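Local atomic coordinates of mbDLG-3 protein (Monosiga brevicollis, PDB entry 6X1N), a protein that belongs to the Dlg family of scaffold proteins, is represented here by its third PDZ domain, a peptide-binding module, and may bind protein kinases. Residues A[8-13]-A[53-58]; A[41-44]-A[49-52]; A[65-70]-A[78-83]. All coordinates share one frame; numbering follows the deposited sequence. Where two conformers were deposited one is given.

Contact 1 of 3, residues A[8-13]-A[53-58]; sequences VTLYKG and GQVFEG
Val8 meets Gln54 and Val55 where the first strand of the PDZ fold, 6-11, faces the loop that runs from helix 48-52 to strand 59-64. The contact is mostly apolar packing, with one methyl against a carbonyl oxygen, and each methyl of Val8 has its own partner. CG1 of Val8 lies 4.0 Å from CG2 of Val55, while CG2 of Val8 lies beside the backbone, 3.6 Å from Gln54 O. In the rotamer adopted, CG1 stands opposite the backbone N (chi1 179°), which leaves CG2 beside the backbone N, the branch that meets Gln54. Leu10, two residues along the same strand, reaches CG2 of Val55 with CD2 at 4.3 Å. Further out, Leu91 and Met89 of strand 88-95 hydrogen-bond the backbones of Val8 and Leu10, and Val55 leans on Ala49, Ile40, Ile43 and Leu93. Gln54 O, besides bordering a Val8 methyl, accepts from Arg6 NH1. Beyond CB the Gln54 chain turns away from Val8: bent at chi2, it folds back until NE2 donates to Gly53 O at 3.0 Å, with an N-H...O angle of 137° and the nitrogen 43° out of the carbonyl plane.

Contact 2 of 3, residues A[41-44]-A[49-52]; sequences SRIL and AIES
Leu44 O and Ile50 N are bridged by water 1, which donates to Leu44 O and accepts from Ile50 N, each at 2.9 Å. The water thus couples the residue just after strand 38-43 to helix 48-52 of the PDZ domain. The same carbonyl oxygen is also bordered by hydrocarbon: Ile50 CB lies 3.6 Å from Leu44 O, CG2 and CD1 only slightly farther. Three carbons of Ile50 thus line it: CG2 sits between the N and the carbonyl carbon, while CG1 runs opposite the N (chi1 -167°) and continues extended to CD1.

The apolar part of the contact belongs to Ile43, whose two branches go to successive residues of the helix. Its CG2 stands 3.9 Å from Ile50 CB, and its longer branch carries CD1 to 4.3 Å from Ala49 CB. The closest CA pair, Ile43 and Ile50, is 6.4 Å apart, near enough for these short branches to span the gap. Val55, in the loop that follows the helix, touches both Ile43 and Ala49 and so adjoins the same apolar patch.

Each partner is also held to its surroundings. Ser41 and Arg42 both face Ser20 in a classic beta bulge of the pairing with strand 19-22. On the helix, Ser52 OG donates to Ala49 O at 2.7 Å, 21° from the carbonyl plane, beside a weak backbone bond from Ser52 N to the same oxygen; Ser52 OG in turn accepts from Gln54 N. The chemistry implies a divided contact: isoleucine and alanine carbons do the packing, while the water matches a main-chain acceptor of one segment to a main-chain donor of the other, satisfying both without direct backbone pairing.

Contact 3 of 3, residues A[65-70]-A[78-83]; sequences NGQDLA and ANLVKH
Leu80 packs against Gln67 and Leu69 in a purely apolar contact that sets helix 74-82 against the short strand 67-68 and the residue after it. A single methyl carries it. Leu80 CD2 lies 4.1 Å from Gln67 CG, with Gln67 CB at an equal distance, and it is also 4.1 Å from Leu69 CD2. The methyl therefore rests on the aliphatic base of the glutamine and on the tip of the buried leucine at once. With CG opposite the backbone N (chi1 -176°), the Leu80 side chain extends from the helix toward the strand, and CD2 is the branch that arrives there.

Leu69 is held by strand 59-64: its backbone pairs with Leu62, and its side chain touches Ile61 and Met64. Met64 also receives Leu80 and Val81, so it is shared by both halves of the contact.

Residues 65-70 are shaped by two local turns. Asn65 and Gly66 both have positive phi, 52° and 79°, and with their psi values they form a type I' turn that reverses the chain between strands 59-64 and 67-68. The Asn65 amide is used outward, OD1 accepting from Thr90 N, which ties this turn to strand 88-95. At the end of the strand, Asp68 OD1 accepts from Ala70 N at 2.9 Å, an Asx turn in which the donor approaches nearly in line with the C-O bond. Within 78-83, Lys82 N to Ala78 O at 2.9 Å is a regular helical bond spanning the turn that bears Leu80.

The arrangement is that of the PDZ fold, where a tight hairpin is followed by the helix that, with strand 19-22, characteristically borders the peptide-binding groove.

In the fold
All three contacts lie in one PDZ domain and reach the same antiparallel sheet. Contact 2 is nested inside the chain loop closed by contact 1, and contact 3 follows both in sequence. Contacts 1 and 2 are neighbours, their centres 6 Å apart, and they touch directly: Val55 O is 3.3 Å from Ile43 CD1, and Leu10 CD2 is 3.9 Å from Ser52 CB. Together they pack helix 48-52 and its following loop against strands 6-11 and 38-43. Contact 3 is separate, its centre about 14 Å from that of contact 1 and 17 Å from that of contact 2; it packs helix 74-82 against the hairpin strand 67-68. The sheet thus connects the packing of helices 48-52 and 74-82 within this compact peptide-binding module.

Contact 1 of 3, residues A[8-13]-A[53-58]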
ATOM      1  N   VAL A   8       1.712   6.099   8.735  1.00  9.45           N
ATOM      2  CA  VAL A   8       1.811   4.942   9.612  1.00 12.05           C
ATOM      3  C   VAL A   8       3.209   4.366   9.478  1.00 11.60           C
ATOM      4  O   VAL A   8       3.711   4.207   8.361  1.00 12.93           O
ATOM      5  CB  VAL A   8       0.765   3.878   9.223  1.00 11.40           C
ATOM      6  CG1 VAL A   8       0.883   2.659  10.118  1.00 14.01           C
ATOM      7  CG2 VAL A   8      -0.642   4.466   9.286  1.00 13.85           C
ATOM      8  N   THR A   9       3.840   4.054  10.600  1.00 10.15           N
ATOM      9  CA  THR A   9       5.089   3.308  10.594  1.00 10.36           C
ATOM     10  C   THR A   9       4.803   1.912  11.114  1.00 10.47           C
ATOM     11  O   THR A   9       4.274   1.752  12.218  1.00 11.61           O
ATOM     12  CB  THR A   9       6.152   3.986  11.455  1.00 13.47           C
ATOM     13  OG1 THR A   9       6.462   5.266  10.894  1.00 16.21           O
ATOM     14  CG2 THR A   9       7.414   3.137  11.497  1.00 15.80           C
ATOM     15  N   LEU A  10       5.113   0.910  10.310  1.00  8.85           N
ATOM     16  CA  LEU A  10       4.962  -0.479  10.697  1.00  9.98           C
ATOM     17  C   LEU A  10       6.334  -1.089  10.907  1.00  9.57           C
ATOM     18  O   LEU A  10       7.281  -0.777  10.178  1.00 11.32           O
ATOM     19  CB  LEU A  10       4.248  -1.278   9.609  1.00  9.17           C
ATOM     20  CG  LEU A  10       2.847  -0.819   9.200  1.00  9.45           C
ATOM     21  CD1 LEU A  10       2.335  -1.723   8.093  1.00 10.77           C
ATOM     22  CD2 LEU A  10       1.902  -0.838  10.384  1.00 10.44           C
ATOM     23  N   TYR A  11       6.428  -1.970  11.890  0.53 10.40           N
ATOM     24  CA  TYR A  11       7.639  -2.718  12.169  0.53 10.95           C
ATOM     25  C   TYR A  11       7.365  -4.190  11.888  0.53 11.25           C
ATOM     26  O   TYR A  11       6.336  -4.723  12.314  0.53 12.00           O
ATOM     27  CB  TYR A  11       8.062  -2.493  13.621  0.53 12.30           C
ATOM     28  CG  TYR A  11       9.111  -3.448  14.109  0.53 11.49           C
ATOM     29  CD1 TYR A  11      10.344  -3.534  13.485  0.53 11.08           C
ATOM     30  CD2 TYR A  11       8.869  -4.261  15.204  0.53 11.90           C
ATOM     31  CE1 TYR A  11      11.310  -4.419  13.935  0.53 10.84           C
ATOM     32  CE2 TYR A  11       9.825  -5.139  15.666  0.53 10.30           C
ATOM     33  CZ  TYR A  11      11.041  -5.214  15.026  0.53 10.51           C
ATOM     34  OH  TYR A  11      11.999  -6.091  15.480  0.53 13.89           O
ATOM     35  N   LYS A  12       8.282  -4.841  11.166  1.00 11.90           N
ATOM     36  CA  LYS A  12       8.026  -6.189  10.668  1.00 13.04           C
ATOM     37  C   LYS A  12       7.713  -7.159  11.801  1.00 13.95           C
ATOM     38  O   LYS A  12       6.833  -8.017  11.669  1.00 15.04           O
ATOM     39  CB  LYS A  12       9.224  -6.657   9.847  1.00 16.16           C
ATOM     40  CG  LYS A  12       9.101  -8.061   9.309  1.00 18.56           C
ATOM     41  CD  LYS A  12      10.316  -8.423   8.471  1.00 25.42           C
ATOM     42  CE  LYS A  12      10.110  -9.750   7.769  1.00 28.31           C
ATOM     43  NZ  LYS A  12      11.288 -10.131   6.941  1.00 35.32           N
ATOM     44  N   GLY A  13       8.400  -7.023  12.929  1.00 13.91           N
ATOM     45  CA  GLY A  13       8.057  -7.813  14.083  1.00 15.71           C
ATOM     46  C   GLY A  13       8.217  -9.315  13.868  1.00 14.59           C
ATOM     47  O   GLY A  13       8.945  -9.785  12.990  1.00 18.50           O
ATOM     48  N   GLY A  53      -4.141  -0.910  13.469  1.00  7.96           N
ATOM     49  CA  GLY A  53      -5.503  -0.431  13.338  1.00  9.43           C
ATOM     50  C   GLY A  53      -5.661   0.756  12.420  1.00  8.59           C
ATOM     51  O   GLY A  53      -6.738   1.354  12.379  1.00 10.28           O
ATOM     52  N   GLN A  54      -4.622   1.112  11.668  1.00  7.88           N
ATOM     53  CA  GLN A  54      -4.650   2.309  10.836  1.00  9.11           C
ATOM     54  C   GLN A  54      -4.264   2.013   9.395  1.00  8.65           C
ATOM     55  O   GLN A  54      -3.870   2.923   8.662  1.00  8.61           O
ATOM     56  CB  GLN A  54      -3.777   3.415  11.428  1.00 12.44           C
ATOM     57  CG  GLN A  54      -4.370   4.032  12.696  1.00 14.91           C
ATOM     58  CD  GLN A  54      -5.618   4.885  12.424  1.00 17.57           C
ATOM     59  OE1 GLN A  54      -5.516   6.021  11.948  1.00 17.62           O
ATOM     60  NE2 GLN A  54      -6.796   4.344  12.740  1.00 19.71           N
ATOM     61  N   VAL A  55      -4.374   0.758   8.981  1.00  8.61           N
ATOM     62  CA  VAL A  55      -4.088   0.314   7.624  1.00  7.84           C
ATOM     63  C   VAL A  55      -5.281  -0.514   7.177  1.00  6.47           C
ATOM     64  O   VAL A  55      -5.645  -1.479   7.861  1.00  7.06           O
ATOM     65  CB  VAL A  55      -2.803  -0.530   7.576  1.00  8.72           C
ATOM     66  CG1 VAL A  55      -2.489  -0.959   6.157  1.00  9.33           C
ATOM     67  CG2 VAL A  55      -1.626   0.228   8.218  1.00  9.37           C
ATOM     68  N   PHE A  56      -5.899  -0.149   6.054  1.00  6.10           N
ATOM     69  CA  PHE A  56      -7.152  -0.763   5.658  1.00  7.35           C
ATOM     70  C   PHE A  56      -7.093  -1.251   4.221  1.00  7.68           C
ATOM     71  O   PHE A  56      -6.522  -0.598   3.343  1.00  7.98           O
ATOM     72  CB  PHE A  56      -8.316   0.240   5.750  1.00  8.37           C
ATOM     73  CG  PHE A  56      -8.465   0.891   7.095  1.00  7.35           C
ATOM     74  CD1 PHE A  56      -8.516   0.134   8.248  1.00  8.42           C
ATOM     75  CD2 PHE A  56      -8.555   2.267   7.192  1.00  9.69           C
ATOM     76  CE1 PHE A  56      -8.668   0.750   9.481  1.00 10.18           C
ATOM     77  CE2 PHE A  56      -8.698   2.881   8.412  1.00 11.10           C
ATOM     78  CZ  PHE A  56      -8.757   2.128   9.558  1.00  9.83           C
ATOM     79  N   GLU A  57      -7.758  -2.372   3.963  1.00  7.78           N
ATOM     80  CA  GLU A  57      -7.997  -2.765   2.585  1.00  8.19           C
ATOM     81  C   GLU A  57      -8.693  -1.629   1.842  1.00  7.52           C
ATOM     82  O   GLU A  57      -9.557  -0.942   2.394  1.00  7.45           O
ATOM     83  CB  GLU A  57      -8.858  -4.023   2.554  1.00  9.58           C
ATOM     84  CG  GLU A  57      -9.097  -4.472   1.136  1.00 10.89           C
ATOM     85  CD  GLU A  57      -9.822  -5.787   1.020  1.00 12.74           C
ATOM     86  OE1 GLU A  57      -9.935  -6.524   2.033  1.00 13.45           O
ATOM     87  OE2 GLU A  57     -10.284  -6.068  -0.113  1.00 14.00           O
ATOM     88  N   GLY A  58      -8.278  -1.397   0.601  1.00  7.91           N
ATOM     89  CA  GLY A  58      -8.802  -0.298  -0.181  1.00  8.35           C
ATOM     90  C   GLY A  58      -8.084   1.017   0.005  1.00  7.26           C
ATOM     91  O   GLY A  58      -8.458   2.008  -0.642  1.00  8.36           O
TER

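Contact 2 of 3, residues A[41-44]-A[49-52]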
ATOM      1  N   SER A  41      -4.633  -4.651  -0.547  1.00  7.57           N
ATOM      2  CA  SER A  41      -5.646  -5.608  -0.971  1.00  9.15           C
ATOM      3  C   SER A  41      -6.082  -6.582   0.119  1.00  8.81           C
ATOM      4  O   SER A  41      -7.065  -7.296  -0.090  1.00 11.09           O
ATOM      5  CB  SER A  41      -5.159  -6.392  -2.199  1.00 10.58           C
ATOM      6  OG  SER A  41      -3.910  -7.005  -1.926  1.00  9.87           O
ATOM      7  N   ARG A  42      -5.395  -6.637   1.261  1.00  7.22           N
ATOM      8  CA  ARG A  42      -5.858  -7.507   2.336  1.00  6.59           C
ATOM      9  C   ARG A  42      -5.107  -7.142   3.601  1.00  6.53           C
ATOM     10  O   ARG A  42      -3.908  -6.869   3.555  1.00  7.54           O
ATOM     11  CB  ARG A  42      -5.563  -8.978   1.995  1.00  8.11           C
ATOM     12  CG  ARG A  42      -6.276  -9.994   2.853  1.00 10.06           C
ATOM     13  CD  ARG A  42      -7.742 -10.107   2.516  1.00 13.55           C
ATOM     14  NE  ARG A  42      -8.303 -11.246   3.241  1.00 18.00           N
ATOM     15  CZ  ARG A  42      -8.707 -12.387   2.685  1.00 25.31           C
ATOM     16  NH1 ARG A  42      -8.664 -12.550   1.370  1.00 22.00           N
ATOM     17  NH2 ARG A  42      -9.185 -13.359   3.451  1.00 29.77           N
ATOM     18  N   ILE A  43      -5.812  -7.165   4.728  1.00  6.62           N
ATOM     19  CA  ILE A  43      -5.189  -7.081   6.046  1.00  6.04           C
ATOM     20  C   ILE A  43      -5.162  -8.487   6.626  1.00  7.76           C
ATOM     21  O   ILE A  43      -6.218  -9.109   6.800  1.00  7.59           O
ATOM     22  CB  ILE A  43      -5.960  -6.136   6.976  1.00  6.88           C
ATOM     23  CG1 ILE A  43      -6.100  -4.751   6.341  1.00  7.34           C
ATOM     24  CG2 ILE A  43      -5.267  -6.046   8.321  1.00  8.38           C
ATOM     25  CD1 ILE A  43      -4.771  -4.068   6.003  1.00  8.90           C
ATOM     26  N   LEU A  44      -3.974  -8.980   6.943  1.00  6.52           N
ATOM     27  CA  LEU A  44      -3.871 -10.348   7.433  1.00  6.94           C
ATOM     28  C   LEU A  44      -4.300 -10.429   8.897  1.00  8.54           C
ATOM     29  O   LEU A  44      -4.215  -9.439   9.629  1.00  8.24           O
ATOM     30  CB  LEU A  44      -2.443 -10.863   7.275  1.00  7.30           C
ATOM     31  CG  LEU A  44      -1.881 -10.788   5.850  1.00  8.92           C
ATOM     32  CD1 LEU A  44      -0.597 -11.607   5.716  1.00 11.04           C
ATOM     33  CD2 LEU A  44      -2.895 -11.194   4.798  1.00 11.40           C
ATOM     34  N   ALA A  49       0.129  -4.611  10.413  1.00  6.91           N
ATOM     35  CA  ALA A  49      -0.963  -3.787   9.903  1.00  7.59           C
ATOM     36  C   ALA A  49      -2.202  -3.898  10.781  1.00  7.84           C
ATOM     37  O   ALA A  49      -2.795  -2.884  11.158  1.00  7.60           O
ATOM     38  CB  ALA A  49      -1.292  -4.152   8.461  1.00  7.99           C
ATOM     39  N   ILE A  50      -2.603  -5.118  11.145  1.00  7.97           N
ATOM     40  CA  ILE A  50      -3.789  -5.258  11.991  1.00  8.17           C
ATOM     41  C   ILE A  50      -3.530  -4.689  13.379  1.00  8.62           C
ATOM     42  O   ILE A  50      -4.416  -4.066  13.984  1.00 10.55           O
ATOM     43  CB  ILE A  50      -4.307  -6.711  12.014  1.00  7.49           C
ATOM     44  CG1 ILE A  50      -5.706  -6.766  12.634  1.00  8.84           C
ATOM     45  CG2 ILE A  50      -3.341  -7.652  12.755  1.00  8.12           C
ATOM     46  CD1 ILE A  50      -6.358  -8.127  12.504  1.00  9.62           C
ATOM     47  N   GLU A  51      -2.314  -4.868  13.903  1.00  8.00           N
ATOM     48  CA  GLU A  51      -1.996  -4.332  15.221  1.00 10.67           C
ATOM     49  C   GLU A  51      -2.075  -2.810  15.242  1.00  8.92           C
ATOM     50  O   GLU A  51      -2.470  -2.223  16.259  1.00 10.20           O
ATOM     51  CB  GLU A  51      -0.617  -4.831  15.668  1.00 12.10           C
ATOM     52  CG  GLU A  51      -0.598  -6.314  16.001  1.00 11.65           C
ATOM     53  CD  GLU A  51       0.784  -6.846  16.333  1.00 18.85           C
ATOM     54  OE1 GLU A  51       1.730  -6.047  16.490  1.00 23.77           O
ATOM     55  OE2 GLU A  51       0.926  -8.081  16.432  1.00 17.64           O
ATOM     56  N   SER A  52      -1.737  -2.163  14.126  1.00  7.96           N
ATOM     57  CA  SER A  52      -1.775  -0.707  14.056  1.00  9.51           C
ATOM     58  C   SER A  52      -3.205  -0.187  14.087  1.00  9.93           C
ATOM     59  O   SER A  52      -3.458   0.889  14.637  1.00  9.75           O
ATOM     60  CB  SER A  52      -1.076  -0.230  12.783  1.00  9.38           C
ATOM     61  OG  SER A  52      -1.918  -0.326  11.647  1.00 11.88           O
TER
HETATM   62  O   HOH W   1      -1.948  -7.570   9.826  1.00  7.83           O

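Contact 3 of 3, residues A[65-70]-A[78-83]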
ATOM      1  N   ASN A  65       8.335   4.356   2.452  1.00 11.06           N
ATOM      2  CA  ASN A  65       9.762   4.536   2.709  1.00 12.91           C
ATOM      3  C   ASN A  65      10.353   5.639   1.838  1.00 14.43           C
ATOM      4  O   ASN A  65      11.431   5.499   1.262  1.00 16.20           O
ATOM      5  CB  ASN A  65      10.527   3.218   2.578  1.00 12.87           C
ATOM      6  CG  ASN A  65      10.228   2.271   3.717  1.00 12.73           C
ATOM      7  OD1 ASN A  65       9.624   2.671   4.710  1.00 15.99           O
ATOM      8  ND2 ASN A  65      10.650   1.026   3.593  1.00 15.04           N
ATOM      9  N   GLY A  66       9.624   6.747   1.734  1.00 15.10           N
ATOM     10  CA  GLY A  66      10.075   7.893   0.972  1.00 17.26           C
ATOM     11  C   GLY A  66       9.915   7.792  -0.531  1.00 19.44           C
ATOM     12  O   GLY A  66      10.266   8.749  -1.233  1.00 22.15           O
ATOM     13  N   GLN A  67       9.402   6.677  -1.050  1.00 13.52           N
ATOM     14  CA  GLN A  67       9.258   6.469  -2.488  1.00 13.26           C
ATOM     15  C   GLN A  67       7.829   6.782  -2.909  1.00 11.91           C
ATOM     16  O   GLN A  67       6.878   6.211  -2.366  1.00 10.67           O
ATOM     17  CB  GLN A  67       9.617   5.035  -2.869  1.00 13.87           C
ATOM     18  CG  GLN A  67      10.960   4.578  -2.327  1.00 17.19           C
ATOM     19  CD  GLN A  67      12.071   5.561  -2.626  1.00 27.74           C
ATOM     20  OE1 GLN A  67      12.658   6.150  -1.712  1.00 30.57           O
ATOM     21  NE2 GLN A  67      12.365   5.751  -3.908  1.00 26.58           N
ATOM     22  N   ASP A  68       7.684   7.696  -3.865  1.00 11.21           N
ATOM     23  CA  ASP A  68       6.389   8.020  -4.446  1.00  9.52           C
ATOM     24  C   ASP A  68       5.908   6.829  -5.268  1.00 10.54           C
ATOM     25  O   ASP A  68       6.565   6.431  -6.234  1.00 10.86           O
ATOM     26  CB  ASP A  68       6.596   9.239  -5.345  1.00 13.10           C
ATOM     27  CG  ASP A  68       5.312   9.765  -5.955  1.00 17.51           C
ATOM     28  OD1 ASP A  68       4.292   9.056  -6.021  1.00 12.72           O
ATOM     29  OD2 ASP A  68       5.323  10.932  -6.399  1.00 21.58           O
ATOM     30  N   LEU A  69       4.758   6.262  -4.902  1.00  8.30           N
ATOM     31  CA  LEU A  69       4.224   5.091  -5.585  1.00  7.36           C
ATOM     32  C   LEU A  69       3.077   5.410  -6.542  1.00  7.48           C
ATOM     33  O   LEU A  69       2.359   4.495  -6.956  1.00  7.55           O
ATOM     34  CB  LEU A  69       3.802   4.019  -4.580  1.00  8.54           C
ATOM     35  CG  LEU A  69       4.913   3.478  -3.685  1.00  7.87           C
ATOM     36  CD1 LEU A  69       4.357   2.387  -2.777  1.00  9.40           C
ATOM     37  CD2 LEU A  69       6.080   2.946  -4.495  1.00 11.43           C
ATOM     38  N   ALA A  70       2.906   6.677  -6.935  1.00  7.28           N
ATOM     39  CA  ALA A  70       1.766   7.021  -7.781  1.00  7.28           C
ATOM     40  C   ALA A  70       1.729   6.180  -9.051  1.00  8.14           C
ATOM     41  O   ALA A  70       0.649   5.786  -9.511  1.00  8.54           O
ATOM     42  CB  ALA A  70       1.799   8.511  -8.133  1.00  8.86           C
ATOM     43  N   ALA A  78       5.920  -4.590  -4.636  1.00  9.32           N
ATOM     44  CA  ALA A  78       6.176  -5.819  -3.890  1.00 10.04           C
ATOM     45  C   ALA A  78       7.666  -6.014  -3.674  1.00 11.51           C
ATOM     46  O   ALA A  78       8.097  -6.482  -2.610  1.00 10.77           O
ATOM     47  CB  ALA A  78       5.575  -7.015  -4.626  1.00 11.80           C
ATOM     48  N   ASN A  79       8.469  -5.629  -4.664  1.00 10.40           N
ATOM     49  CA  ASN A  79       9.916  -5.730  -4.551  1.00 13.86           C
ATOM     50  C   ASN A  79      10.445  -4.763  -3.500  1.00 14.16           C
ATOM     51  O   ASN A  79      11.312  -5.126  -2.698  1.00 16.24           O
ATOM     52  CB  ASN A  79      10.524  -5.440  -5.923  1.00 14.54           C
ATOM     53  CG  ASN A  79      11.916  -6.007  -6.094  1.00 19.99           C
ATOM     54  OD1 ASN A  79      12.118  -7.226  -6.060  1.00 18.81           O
ATOM     55  ND2 ASN A  79      12.880  -5.123  -6.343  1.00 17.84           N
ATOM     56  N   LEU A  80       9.918  -3.534  -3.481  1.00 11.83           N
ATOM     57  CA  LEU A  80      10.296  -2.566  -2.458  1.00 11.94           C
ATOM     58  C   LEU A  80      10.087  -3.149  -1.062  1.00 12.60           C
ATOM     59  O   LEU A  80      10.988  -3.107  -0.214  1.00 15.08           O
ATOM     60  CB  LEU A  80       9.490  -1.275  -2.660  1.00 11.04           C
ATOM     61  CG  LEU A  80       9.789  -0.085  -1.745  1.00 13.01           C
ATOM     62  CD1 LEU A  80      11.236   0.359  -1.827  1.00 19.80           C
ATOM     63  CD2 LEU A  80       8.852   1.070  -2.054  1.00 14.18           C
ATOM     64  N   VAL A  81       8.919  -3.745  -0.826  1.00 10.65           N
ATOM     65  CA  VAL A  81       8.621  -4.350   0.472  1.00 11.57           C
ATOM     66  C   VAL A  81       9.573  -5.500   0.768  1.00 14.73           C
ATOM     67  O   VAL A  81      10.140  -5.592   1.865  1.00 14.62           O
ATOM     68  CB  VAL A  81       7.162  -4.831   0.525  1.00 13.21           C
ATOM     69  CG1 VAL A  81       6.907  -5.589   1.839  1.00 15.99           C
ATOM     70  CG2 VAL A  81       6.223  -3.667   0.387  1.00 11.19           C
ATOM     71  N   LYS A  82       9.726  -6.418  -0.192  1.00 13.44           N
ATOM     72  CA  LYS A  82      10.518  -7.621   0.036  1.00 13.06           C
ATOM     73  C   LYS A  82      11.974  -7.284   0.319  1.00 15.13           C
ATOM     74  O   LYS A  82      12.660  -8.044   1.013  1.00 16.77           O
ATOM     75  CB  LYS A  82      10.393  -8.553  -1.172  1.00 14.10           C
ATOM     76  CG  LYS A  82      11.059  -9.918  -1.003  1.00 16.44           C
ATOM     77  CD  LYS A  82      10.322 -10.820  -0.007  1.00 14.16           C
ATOM     78  CE  LYS A  82      11.020 -12.176   0.122  1.00 16.22           C
ATOM     79  NZ  LYS A  82      10.407 -13.031   1.182  1.00 15.31           N
ATOM     80  N   HIS A  83      12.452  -6.146  -0.176  1.00 13.27           N
ATOM     81  CA  HIS A  83      13.848  -5.745  -0.045  1.00 15.10           C
ATOM     82  C   HIS A  83      14.151  -4.939   1.218  1.00 16.31           C
ATOM     83  O   HIS A  83      15.319  -4.614   1.453  1.00 19.32           O
ATOM     84  CB  HIS A  83      14.304  -4.954  -1.277  1.00 14.24           C
ATOM     85  CG  HIS A  83      14.527  -5.801  -2.492  1.00 15.87           C
ATOM     86  ND1 HIS A  83      15.459  -5.485  -3.458  1.00 20.87           N
ATOM     87  CD2 HIS A  83      13.938  -6.950  -2.898  1.00 15.75           C
ATOM     88  CE1 HIS A  83      15.435  -6.404  -4.407  1.00 18.59           C
ATOM     89  NE2 HIS A  83      14.520  -7.304  -4.091  1.00 16.90           N
TER